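Local coordinates for protein ceramide very long chain fatty acid hydroxylase SCS7 (Saccharomyces cerevisiae, PDB 4ZR1) that hydroxylates the very long chain fatty acids of sphingolipids, probably at C-2 of dihydroceramides and phytoceramides, using oxygen, cytochrome b5 electrons and a likely catalytic dimetal centre, at residues W105-A110 against Y228-F233; V29-A34 against L247-L252; L54-P59 against H178-D183. All blocks are in the same frame, centred on the assembly; numbering follows the deposited sequence.

Contact 1 (W105-A110 against Y228-F233). With ZN (zinc ion), chain C; BOG (octyl beta-D-glucopyranoside), chain J.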
loop_
_atom_site.group_PDB
_atom_site.type_symbol
_atom_site.label_atom_id
_atom_site.label_comp_id
_atom_site.label_asym_id
_atom_site.label_seq_id
_atom_site.Cartn_x
_atom_site.Cartn_y
_atom_site.Cartn_z
ATOM N N TRP A 105 1.090 14.999 1.940
ATOM C CA TRP A 105 0.227 15.974 2.606
ATOM C C TRP A 105 -1.197 16.004 2.063
ATOM O O TRP A 105 -2.062 16.670 2.624
ATOM C CB TRP A 105 0.839 17.385 2.521
ATOM C CG TRP A 105 1.204 17.830 1.133
ATOM C CD1 TRP A 105 2.432 17.765 0.559
ATOM C CD2 TRP A 105 0.328 18.406 0.148
ATOM N NE1 TRP A 105 2.384 18.259 -0.723
ATOM C CE2 TRP A 105 1.104 18.659 -1.003
ATOM C CE3 TRP A 105 -1.038 18.725 0.125
ATOM C CZ2 TRP A 105 0.573 19.229 -2.161
ATOM C CZ3 TRP A 105 -1.572 19.291 -1.034
ATOM C CH2 TRP A 105 -0.765 19.531 -2.161
ATOM N N VAL A 106 -1.449 15.285 0.979
ATOM C CA VAL A 106 -2.766 15.324 0.360
ATOM C C VAL A 106 -3.816 14.631 1.236
ATOM O O VAL A 106 -4.959 15.099 1.354
ATOM C CB VAL A 106 -2.730 14.678 -1.040
ATOM C CG1 VAL A 106 -4.138 14.582 -1.642
ATOM C CG2 VAL A 106 -1.827 15.475 -1.933
ATOM N N VAL A 107 -3.425 13.521 1.857
ATOM C CA VAL A 107 -4.351 12.756 2.680
ATOM C C VAL A 107 -4.839 13.538 3.918
ATOM O O VAL A 107 -6.050 13.640 4.142
ATOM C CB VAL A 107 -3.723 11.425 3.128
ATOM C CG1 VAL A 107 -4.726 10.632 3.942
ATOM C CG2 VAL A 107 -3.225 10.637 1.922
ATOM N N PRO A 108 -3.918 14.104 4.722
ATOM C CA PRO A 108 -4.442 14.898 5.844
ATOM C C PRO A 108 -5.317 16.088 5.422
ATOM O O PRO A 108 -6.377 16.265 6.028
ATOM C CB PRO A 108 -3.177 15.404 6.543
ATOM C CG PRO A 108 -2.085 14.496 6.097
ATOM C CD PRO A 108 -2.441 14.064 4.722
ATOM N N VAL A 109 -4.907 16.876 4.421
ATOM C CA VAL A 109 -5.690 18.061 4.042
ATOM C C VAL A 109 -7.033 17.682 3.434
ATOM O O VAL A 109 -7.993 18.439 3.542
ATOM C CB VAL A 109 -4.943 19.010 3.039
ATOM C CG1 VAL A 109 -3.549 19.343 3.545
ATOM C CG2 VAL A 109 -4.879 18.421 1.657
ATOM N N ALA A 110 -7.120 16.517 2.800
ATOM C CA ALA A 110 -8.385 16.121 2.204
ATOM C C ALA A 110 -9.347 15.562 3.248
ATOM O O ALA A 110 -10.544 15.846 3.205
ATOM C CB ALA A 110 -8.162 15.104 1.092
ATOM N N TYR A 228 -2.738 5.805 9.210
ATOM C CA TYR A 228 -2.110 4.728 8.444
ATOM C C TYR A 228 -1.254 5.195 7.248
ATOM O O TYR A 228 -0.085 4.809 7.128
ATOM C CB TYR A 228 -3.182 3.755 7.935
ATOM C CG TYR A 228 -2.764 3.002 6.682
ATOM C CD1 TYR A 228 -1.925 1.893 6.758
ATOM C CD2 TYR A 228 -3.210 3.400 5.424
ATOM C CE1 TYR A 228 -1.535 1.208 5.618
ATOM C CE2 TYR A 228 -2.836 2.724 4.286
ATOM C CZ TYR A 228 -1.989 1.630 4.385
ATOM O OH TYR A 228 -1.607 0.950 3.243
ATOM N N ASP A 229 -1.838 6.003 6.361
ATOM C CA ASP A 229 -1.186 6.374 5.105
ATOM C C ASP A 229 -0.025 7.311 5.373
ATOM O O ASP A 229 1.000 7.235 4.703
ATOM C CB ASP A 229 -2.175 7.042 4.143
ATOM C CG ASP A 229 -2.153 6.432 2.728
ATOM O OD1 ASP A 229 -1.279 5.586 2.408
ATOM O OD2 ASP A 229 -3.037 6.815 1.924
ATOM N N GLU A 230 -0.201 8.208 6.344
ATOM C CA GLU A 230 0.878 9.086 6.778
ATOM C C GLU A 230 1.983 8.262 7.408
ATOM O O GLU A 230 3.149 8.403 7.057
ATOM C CB GLU A 230 0.371 10.133 7.758
ATOM C CG GLU A 230 -0.615 11.089 7.124
ATOM C CD GLU A 230 -0.061 11.741 5.870
ATOM O OE1 GLU A 230 0.835 12.594 5.979
ATOM O OE2 GLU A 230 -0.509 11.385 4.771
ATOM N N CYS A 231 1.608 7.380 8.328
ATOM C CA CYS A 231 2.568 6.448 8.885
ATOM C C CYS A 231 3.273 5.708 7.748
ATOM O O CYS A 231 4.505 5.728 7.649
ATOM C CB CYS A 231 1.896 5.458 9.833
ATOM S SG CYS A 231 3.063 4.329 10.638
ATOM N N HIS A 232 2.478 5.084 6.879
ATOM C CA HIS A 232 3.005 4.329 5.746
ATOM C C HIS A 232 4.021 5.133 4.948
ATOM O O HIS A 232 5.100 4.637 4.642
ATOM C CB HIS A 232 1.879 3.884 4.827
ATOM C CG HIS A 232 2.334 2.989 3.727
ATOM N ND1 HIS A 232 1.587 2.756 2.596
ATOM C CD2 HIS A 232 3.470 2.263 3.588
ATOM C CE1 HIS A 232 2.244 1.928 1.802
ATOM N NE2 HIS A 232 3.391 1.618 2.378
ATOM N N PHE A 233 3.680 6.378 4.632
ATOM C CA PHE A 233 4.608 7.261 3.942
ATOM C C PHE A 233 5.939 7.400 4.679
ATOM O O PHE A 233 7.006 7.191 4.096
ATOM C CB PHE A 233 4.000 8.652 3.734
ATOM C CG PHE A 233 4.827 9.533 2.842
ATOM C CD1 PHE A 233 4.706 9.448 1.456
ATOM C CD2 PHE A 233 5.757 10.418 3.378
ATOM C CE1 PHE A 233 5.479 10.248 0.626
ATOM C CE2 PHE A 233 6.542 11.231 2.545
ATOM C CZ PHE A 233 6.403 11.142 1.175
HETATM ZN ZN ZN C . 5.180 0.288 1.803
HETATM C C1 BOG J . 5.814 21.818 -4.971
HETATM O O1 BOG J . 4.782 22.347 -4.185
HETATM C C2 BOG J . 6.889 21.267 -4.071
HETATM O O2 BOG J . 7.323 22.278 -3.194
HETATM C C3 BOG J . 8.034 20.800 -4.943
HETATM O O3 BOG J . 8.982 20.130 -4.152
HETATM C C4 BOG J . 7.496 19.844 -5.987
HETATM O O4 BOG J . 8.508 19.510 -6.909
HETATM C C5 BOG J . 6.330 20.478 -6.711
HETATM O O5 BOG J . 5.321 20.779 -5.780
HETATM C C6 BOG J . 5.796 19.521 -7.754
HETATM O O6 BOG J . 6.527 19.679 -8.951
HETATM C "C1'" BOG J . 3.857 21.374 -3.767
HETATM C "C2'" BOG J . 4.075 21.064 -2.302
HETATM C "C3'" BOG J . 3.505 22.185 -1.459
HETATM C "C4'" BOG J . 2.454 21.633 -0.517
HETATM C "C5'" BOG J . 1.205 22.494 -0.544
HETATM C "C6'" BOG J . 0.436 22.338 0.754
HETATM C "C7'" BOG J . -0.971 22.858 0.539
HETATM C "C8'" BOG J . -1.885 22.452 1.680
#

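Contact 2 (V29-A34 against L247-L252). With ZN (zinc ion), chain C.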
loop_
_atom_site.group_PDB
_atom_site.type_symbol
_atom_site.label_atom_id
_atom_site.label_comp_id
_atom_site.label_asym_id
_atom_site.label_seq_id
_atom_site.Cartn_x
_atom_site.Cartn_y
_atom_site.Cartn_z
ATOM N N VAL A 29 16.377 -9.840 0.285
ATOM C CA VAL A 29 17.512 -10.047 1.181
ATOM C C VAL A 29 17.043 -10.483 2.573
ATOM O O VAL A 29 15.949 -10.117 3.004
ATOM C CB VAL A 29 18.381 -8.771 1.308
ATOM C CG1 VAL A 29 19.805 -9.137 1.711
ATOM C CG2 VAL A 29 18.403 -8.007 -0.001
ATOM N N LYS A 30 17.862 -11.274 3.268
ATOM C CA LYS A 30 17.492 -11.744 4.597
ATOM C C LYS A 30 17.563 -10.569 5.557
ATOM O O LYS A 30 16.830 -10.527 6.540
ATOM C CB LYS A 30 18.398 -12.884 5.073
ATOM C CG LYS A 30 19.412 -12.470 6.130
ATOM C CD LYS A 30 20.473 -13.523 6.318
ATOM C CE LYS A 30 21.852 -12.900 6.271
ATOM N NZ LYS A 30 22.880 -13.951 6.106
ATOM N N GLU A 31 18.435 -9.610 5.260
ATOM C CA GLU A 31 18.565 -8.417 6.082
ATOM C C GLU A 31 18.643 -7.189 5.178
ATOM O O GLU A 31 19.303 -7.209 4.143
ATOM C CB GLU A 31 19.788 -8.516 7.006
ATOM C CG GLU A 31 19.475 -8.062 8.422
ATOM C CD GLU A 31 18.733 -9.113 9.229
ATOM O OE1 GLU A 31 19.087 -10.308 9.133
ATOM O OE2 GLU A 31 17.782 -8.742 9.947
ATOM N N LEU A 32 17.926 -6.140 5.563
ATOM C CA LEU A 32 17.881 -4.895 4.804
ATOM C C LEU A 32 19.275 -4.331 4.567
ATOM O O LEU A 32 20.125 -4.393 5.453
ATOM C CB LEU A 32 17.023 -3.860 5.543
ATOM C CG LEU A 32 15.650 -4.366 5.992
ATOM C CD1 LEU A 32 14.831 -3.274 6.670
ATOM C CD2 LEU A 32 14.903 -4.953 4.813
ATOM N N PRO A 33 19.514 -3.786 3.364
ATOM C CA PRO A 33 20.761 -3.089 3.041
ATOM C C PRO A 33 20.725 -1.644 3.520
ATOM O O PRO A 33 19.838 -1.274 4.291
ATOM C CB PRO A 33 20.809 -3.162 1.516
ATOM C CG PRO A 33 19.378 -3.109 1.122
ATOM C CD PRO A 33 18.621 -3.870 2.195
ATOM N N ALA A 34 21.678 -0.840 3.057
ATOM C CA ALA A 34 21.767 0.557 3.459
ATOM C C ALA A 34 20.599 1.350 2.898
ATOM O O ALA A 34 20.104 1.050 1.811
ATOM C CB ALA A 34 23.089 1.165 2.998
ATOM N N LEU A 247 9.436 -0.309 13.698
ATOM C CA LEU A 247 8.258 -0.531 12.875
ATOM C C LEU A 247 8.668 -0.315 11.412
ATOM O O LEU A 247 8.170 -0.977 10.495
ATOM C CB LEU A 247 7.127 0.409 13.287
ATOM C CG LEU A 247 5.770 0.274 12.589
ATOM C CD1 LEU A 247 5.093 -1.052 12.915
ATOM C CD2 LEU A 247 4.878 1.439 12.972
ATOM N N LYS A 248 9.610 0.603 11.214
ATOM C CA LYS A 248 10.186 0.856 9.905
ATOM C C LYS A 248 10.907 -0.370 9.366
ATOM O O LYS A 248 10.776 -0.710 8.193
ATOM C CB LYS A 248 11.153 2.046 9.960
ATOM C CG LYS A 248 11.819 2.317 8.629
ATOM C CD LYS A 248 12.587 3.629 8.606
ATOM C CE LYS A 248 13.114 3.878 7.200
ATOM N NZ LYS A 248 13.740 5.207 7.050
ATOM N N LYS A 249 11.679 -1.029 10.222
ATOM C CA LYS A 249 12.390 -2.226 9.806
ATOM C C LYS A 249 11.389 -3.306 9.424
ATOM O O LYS A 249 11.577 -4.025 8.444
ATOM C CB LYS A 249 13.331 -2.729 10.906
ATOM C CG LYS A 249 13.802 -4.171 10.684
ATOM C CD LYS A 249 14.952 -4.578 11.600
ATOM C CE LYS A 249 15.004 -6.092 11.780
ATOM N NZ LYS A 249 13.649 -6.664 12.036
ATOM N N TYR A 250 10.313 -3.391 10.194
ATOM C CA TYR A 250 9.294 -4.417 10.004
ATOM C C TYR A 250 8.583 -4.268 8.666
ATOM O O TYR A 250 8.441 -5.228 7.904
ATOM C CB TYR A 250 8.280 -4.353 11.146
ATOM C CG TYR A 250 7.245 -5.445 11.116
ATOM C CD1 TYR A 250 7.526 -6.704 11.622
ATOM C CD2 TYR A 250 5.978 -5.209 10.600
ATOM C CE1 TYR A 250 6.577 -7.703 11.614
ATOM C CE2 TYR A 250 5.019 -6.204 10.579
ATOM C CZ TYR A 250 5.323 -7.451 11.086
ATOM O OH TYR A 250 4.368 -8.445 11.068
ATOM N N HIS A 251 8.137 -3.057 8.375
ATOM C CA HIS A 251 7.405 -2.828 7.144
ATOM C C HIS A 251 8.306 -2.946 5.916
ATOM O O HIS A 251 7.905 -3.493 4.888
ATOM C CB HIS A 251 6.739 -1.461 7.155
ATOM C CG HIS A 251 6.071 -1.129 5.862
ATOM N ND1 HIS A 251 4.966 -1.810 5.404
ATOM C CD2 HIS A 251 6.383 -0.231 4.902
ATOM C CE1 HIS A 251 4.610 -1.330 4.229
ATOM N NE2 HIS A 251 5.452 -0.369 3.903
ATOM N N LEU A 252 9.520 -2.422 6.023
ATOM C CA LEU A 252 10.473 -2.495 4.928
ATOM C C LEU A 252 10.815 -3.940 4.589
ATOM O O LEU A 252 11.115 -4.257 3.437
ATOM C CB LEU A 252 11.740 -1.716 5.276
ATOM C CG LEU A 252 11.907 -0.344 4.616
ATOM C CD1 LEU A 252 10.611 0.419 4.556
ATOM C CD2 LEU A 252 12.934 0.464 5.367
HETATM ZN ZN ZN C . 5.180 0.288 1.803
#

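Contact 3 (L54-P59 against H178-D183). With ZN (zinc ion), chain D.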
loop_
_atom_site.group_PDB
_atom_site.type_symbol
_atom_site.label_atom_id
_atom_site.label_comp_id
_atom_site.label_asym_id
_atom_site.label_seq_id
_atom_site.Cartn_x
_atom_site.Cartn_y
_atom_site.Cartn_z
ATOM N N LEU A 54 8.525 -5.079 -17.556
ATOM C CA LEU A 54 8.062 -3.770 -17.980
ATOM C C LEU A 54 9.244 -2.862 -18.312
ATOM O O LEU A 54 10.292 -2.906 -17.662
ATOM C CB LEU A 54 7.196 -3.119 -16.895
ATOM C CG LEU A 54 5.871 -3.787 -16.516
ATOM C CD1 LEU A 54 5.281 -3.075 -15.317
ATOM C CD2 LEU A 54 4.870 -3.795 -17.666
ATOM N N ASP A 55 9.063 -2.041 -19.335
ATOM C CA ASP A 55 10.062 -1.060 -19.714
ATOM C C ASP A 55 9.757 0.227 -18.970
ATOM O O ASP A 55 8.821 0.948 -19.324
ATOM C CB ASP A 55 10.057 -0.857 -21.232
ATOM C CG ASP A 55 11.089 0.157 -21.705
ATOM O OD1 ASP A 55 11.909 0.624 -20.879
ATOM O OD2 ASP A 55 11.087 0.473 -22.925
ATOM N N LEU A 56 10.545 0.500 -17.931
ATOM C CA LEU A 56 10.363 1.705 -17.113
ATOM C C LEU A 56 10.389 3.014 -17.899
ATOM O O LEU A 56 9.888 4.026 -17.429
ATOM C CB LEU A 56 11.437 1.787 -16.036
ATOM C CG LEU A 56 11.258 0.961 -14.764
ATOM C CD1 LEU A 56 12.372 1.239 -13.760
ATOM C CD2 LEU A 56 9.911 1.260 -14.150
ATOM N N ASN A 57 10.986 2.979 -19.083
ATOM C CA ASN A 57 11.151 4.160 -19.918
ATOM C C ASN A 57 9.826 4.534 -20.602
ATOM O O ASN A 57 9.638 5.663 -21.073
ATOM C CB ASN A 57 12.243 3.923 -20.964
ATOM C CG ASN A 57 13.043 5.170 -21.251
ATOM O OD1 ASN A 57 13.344 5.933 -20.346
ATOM N ND2 ASN A 57 13.376 5.389 -22.504
ATOM N N ARG A 58 8.894 3.592 -20.615
ATOM C CA ARG A 58 7.647 3.765 -21.342
ATOM C C ARG A 58 6.487 3.655 -20.361
ATOM O O ARG A 58 6.603 2.941 -19.366
ATOM C CB ARG A 58 7.539 2.711 -22.449
ATOM C CG ARG A 58 8.618 2.778 -23.523
ATOM C CD ARG A 58 8.351 3.908 -24.491
ATOM N NE ARG A 58 9.114 3.769 -25.722
ATOM C CZ ARG A 58 10.001 4.655 -26.166
ATOM N NH1 ARG A 58 10.633 4.449 -27.320
ATOM N NH2 ARG A 58 10.243 5.752 -25.473
ATOM N N PRO A 59 5.369 4.357 -20.633
ATOM C CA PRO A 59 4.227 4.342 -19.697
ATOM C C PRO A 59 3.837 2.911 -19.328
ATOM O O PRO A 59 3.715 2.060 -20.215
ATOM C CB PRO A 59 3.106 5.043 -20.480
ATOM C CG PRO A 59 3.832 5.938 -21.461
ATOM C CD PRO A 59 5.114 5.193 -21.824
ATOM N N HIS A 178 4.768 -1.751 -4.585
ATOM C CA HIS A 178 5.798 -2.776 -4.427
ATOM C C HIS A 178 6.800 -2.714 -5.569
ATOM O O HIS A 178 7.991 -2.951 -5.388
ATOM C CB HIS A 178 5.173 -4.165 -4.354
ATOM C CG HIS A 178 4.802 -4.582 -2.966
ATOM N ND1 HIS A 178 5.538 -5.491 -2.239
ATOM C CD2 HIS A 178 3.779 -4.197 -2.164
ATOM C CE1 HIS A 178 4.980 -5.658 -1.052
ATOM N NE2 HIS A 178 3.918 -4.880 -0.980
ATOM N N TYR A 179 6.304 -2.395 -6.754
ATOM C CA TYR A 179 7.161 -2.235 -7.902
ATOM C C TYR A 179 8.074 -1.028 -7.689
ATOM O O TYR A 179 9.269 -1.099 -7.980
ATOM C CB TYR A 179 6.314 -2.098 -9.170
ATOM C CG TYR A 179 7.086 -2.165 -10.465
ATOM C CD1 TYR A 179 7.823 -3.296 -10.805
ATOM C CD2 TYR A 179 7.041 -1.116 -11.375
ATOM C CE1 TYR A 179 8.521 -3.364 -12.003
ATOM C CE2 TYR A 179 7.736 -1.172 -12.577
ATOM C CZ TYR A 179 8.475 -2.295 -12.886
ATOM O OH TYR A 179 9.165 -2.340 -14.081
ATOM N N LEU A 180 7.525 0.069 -7.156
ATOM C CA LEU A 180 8.328 1.274 -6.924
ATOM C C LEU A 180 8.164 1.920 -5.540
ATOM O O LEU A 180 7.624 3.023 -5.422
ATOM C CB LEU A 180 8.028 2.312 -7.998
ATOM C CG LEU A 180 8.370 1.902 -9.437
ATOM C CD1 LEU A 180 7.166 2.087 -10.339
ATOM C CD2 LEU A 180 9.555 2.699 -9.943
ATOM N N PRO A 181 8.699 1.257 -4.500
ATOM C CA PRO A 181 8.629 1.605 -3.072
ATOM C C PRO A 181 9.010 3.055 -2.750
ATOM O O PRO A 181 8.350 3.712 -1.940
ATOM C CB PRO A 181 9.640 0.651 -2.436
ATOM C CG PRO A 181 9.814 -0.446 -3.406
ATOM C CD PRO A 181 9.646 0.155 -4.746
ATOM N N MET A 182 10.066 3.549 -3.385
ATOM C CA MET A 182 10.568 4.888 -3.107
ATOM C C MET A 182 10.049 5.961 -4.053
ATOM O O MET A 182 10.620 7.045 -4.110
ATOM C CB MET A 182 12.096 4.894 -3.137
ATOM C CG MET A 182 12.692 4.214 -1.936
ATOM S SD MET A 182 12.093 4.992 -0.423
ATOM C CE MET A 182 11.748 3.513 0.538
ATOM N N ASP A 183 8.972 5.683 -4.783
ATOM C CA ASP A 183 8.304 6.744 -5.551
ATOM C C ASP A 183 7.422 7.565 -4.617
ATOM O O ASP A 183 6.282 7.176 -4.330
ATOM C CB ASP A 183 7.463 6.168 -6.697
ATOM C CG ASP A 183 6.807 7.258 -7.557
ATOM O OD1 ASP A 183 6.723 8.425 -7.119
ATOM O OD2 ASP A 183 6.366 6.951 -8.681
HETATM ZN ZN ZN D . 2.178 -4.993 0.535
#

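Contact 1 (W105-A110 against Y228-F233)
Pro108 and Glu230 come at each other from opposite directions, and the proline ring lays its CG-CD bond over the flat of the carboxylate. Pro108 CG sits 3.4 Å from Glu230 CD, while Pro108 CD is 3.3 Å from Glu230 OE2. The bend of the glutamate chain at chi2 (-54°) lays the flat carboxylate against the start of helix 106-125. Val107, its CB directed toward the partner helix, slides past Glu230 the opposite way, with CB 3.6 Å from Glu230 OE2. The Val107 and Asp229 side chains cross at about a right angle, Val107 CG2 3.8 Å from Asp229 OD2; that oxygen has its polar partner in the backbone N of Met189. The helices here, TM1 and TM4, run nearly antiparallel (161°), their local axes 10.0 Å apart. On the outer side of TM1 the Trp105 ring has Val106 CG2 over one face and the octyl tail of a glucoside detergent over the other. Two residues on from Glu230, His232 NE2 binds a zinc ion at 2.3 Å. Across the interface itself carbon meets carboxylate oxygen without polar pairing, so this join between the two membrane helices rests on shape and van der Waals contact.

Contact 2 (V29-A34 against L247-L252)
Leu252, whose CB receives the tip of Leu32, is fixed by its own helix: its backbone N bonds to Lys248 O at 3.0 Å, and His251 N likewise reaches Leu247 O. Onto this regular surface the irregular loop of residues 29-34 sets down one leucine. The Leu32 side chain, with CG anti to the carbonyl carbon (chi1 -50°), carries CD1 to 3.7 Å from Leu252 CB, the two side chains crossing at about a right angle. The same methyl is 3.8 Å from Lys249 O and 4.2 Å from Lys249 CG, so it rests on the helix surface between Lys249 and Leu252. The other branch, CD2, lies 4.1 Å from Leu252 O. Further out, Glu31 OE2 and Lys249 NZ have opposite charges but stay 5.1 Å apart; the lysine makes its salt bridge with Glu253 of its own helix. The loop is held on by polar bonds too, Val29 pairing through its backbone with Tyr256 and Lys30 O accepting from Lys257 NZ. His251 points away from the loop and binds zinc through NE2 at 2.2 Å, with His177, His232, His236 and His255. The arrangement is an N-terminal loop packed on the outer side of a helix that carries a histidine box of the dimetal site.

Contact 3 (L54-P59 against H178-D183)
The Tyr179 ring has a leucine methyl on either side of its plane, both near the hydroxyl end and both approaching at a slant. Leu56 CD2 lies 3.6 Å from Tyr179 CE2, and Leu54 CD1 is 4.1 Å from Tyr179 CZ. Between them the phenol oxygen pushes in toward the loop backbone, its OH 3.5 Å from Leu54 CB. With CG anti to the backbone N (chi1 -170°), Tyr179, the last residue of helix 164-179, reaches out and bridges backbones whose closest alpha carbons, those of Leu54 and Tyr179, are 10.2 Å apart. Leu56 slides past the ring in the opposite direction, and its CD2 also brushes Leu180 CD2 at 4.5 Å. Leu54 in turn packs on Leu60 and Ile64 of helix 60-65, and Leu56 on Tyr44 of helix 44-51. With an alanine in place of Tyr179, the two leucines would probably lose the ring and hydroxyl they pack against, opening a gap between loop and helix end. A type I turn from Asp55 to Arg58 and an Asx turn, Asp55 OD1 accepting from Asn57 N at 3.1 Å, shape the loop. Just before Tyr179, His178 NE2 binds zinc together with His150, His155, His174 and His254. The site is thus the end of a histidine-box helix, where an aromatic residue next to a metal ligand packs against the loop between helices 44-51 and 60-65.

In the fold
From the N terminus, the loop at 29-34 comes first, and contact 2 closes the longest loop by joining it to helix 242-256. Both other contacts lie inside that loop. Residues 54-59 follow and wait for 178-183, the end of helix 164-179, to complete contact 3. Before that happens the chain enters TM1 at 105-110, whose partner in TM4 arrives only at 228-233; contacts 1 and 3 therefore cross. Contacts 1 and 2 touch through His232 and His251, ligands of one zinc ion; contact 3 carries a ligand of the other. Together they tie the membrane helices and the N-terminal region, probably cytoplasmic, to the dimetal core.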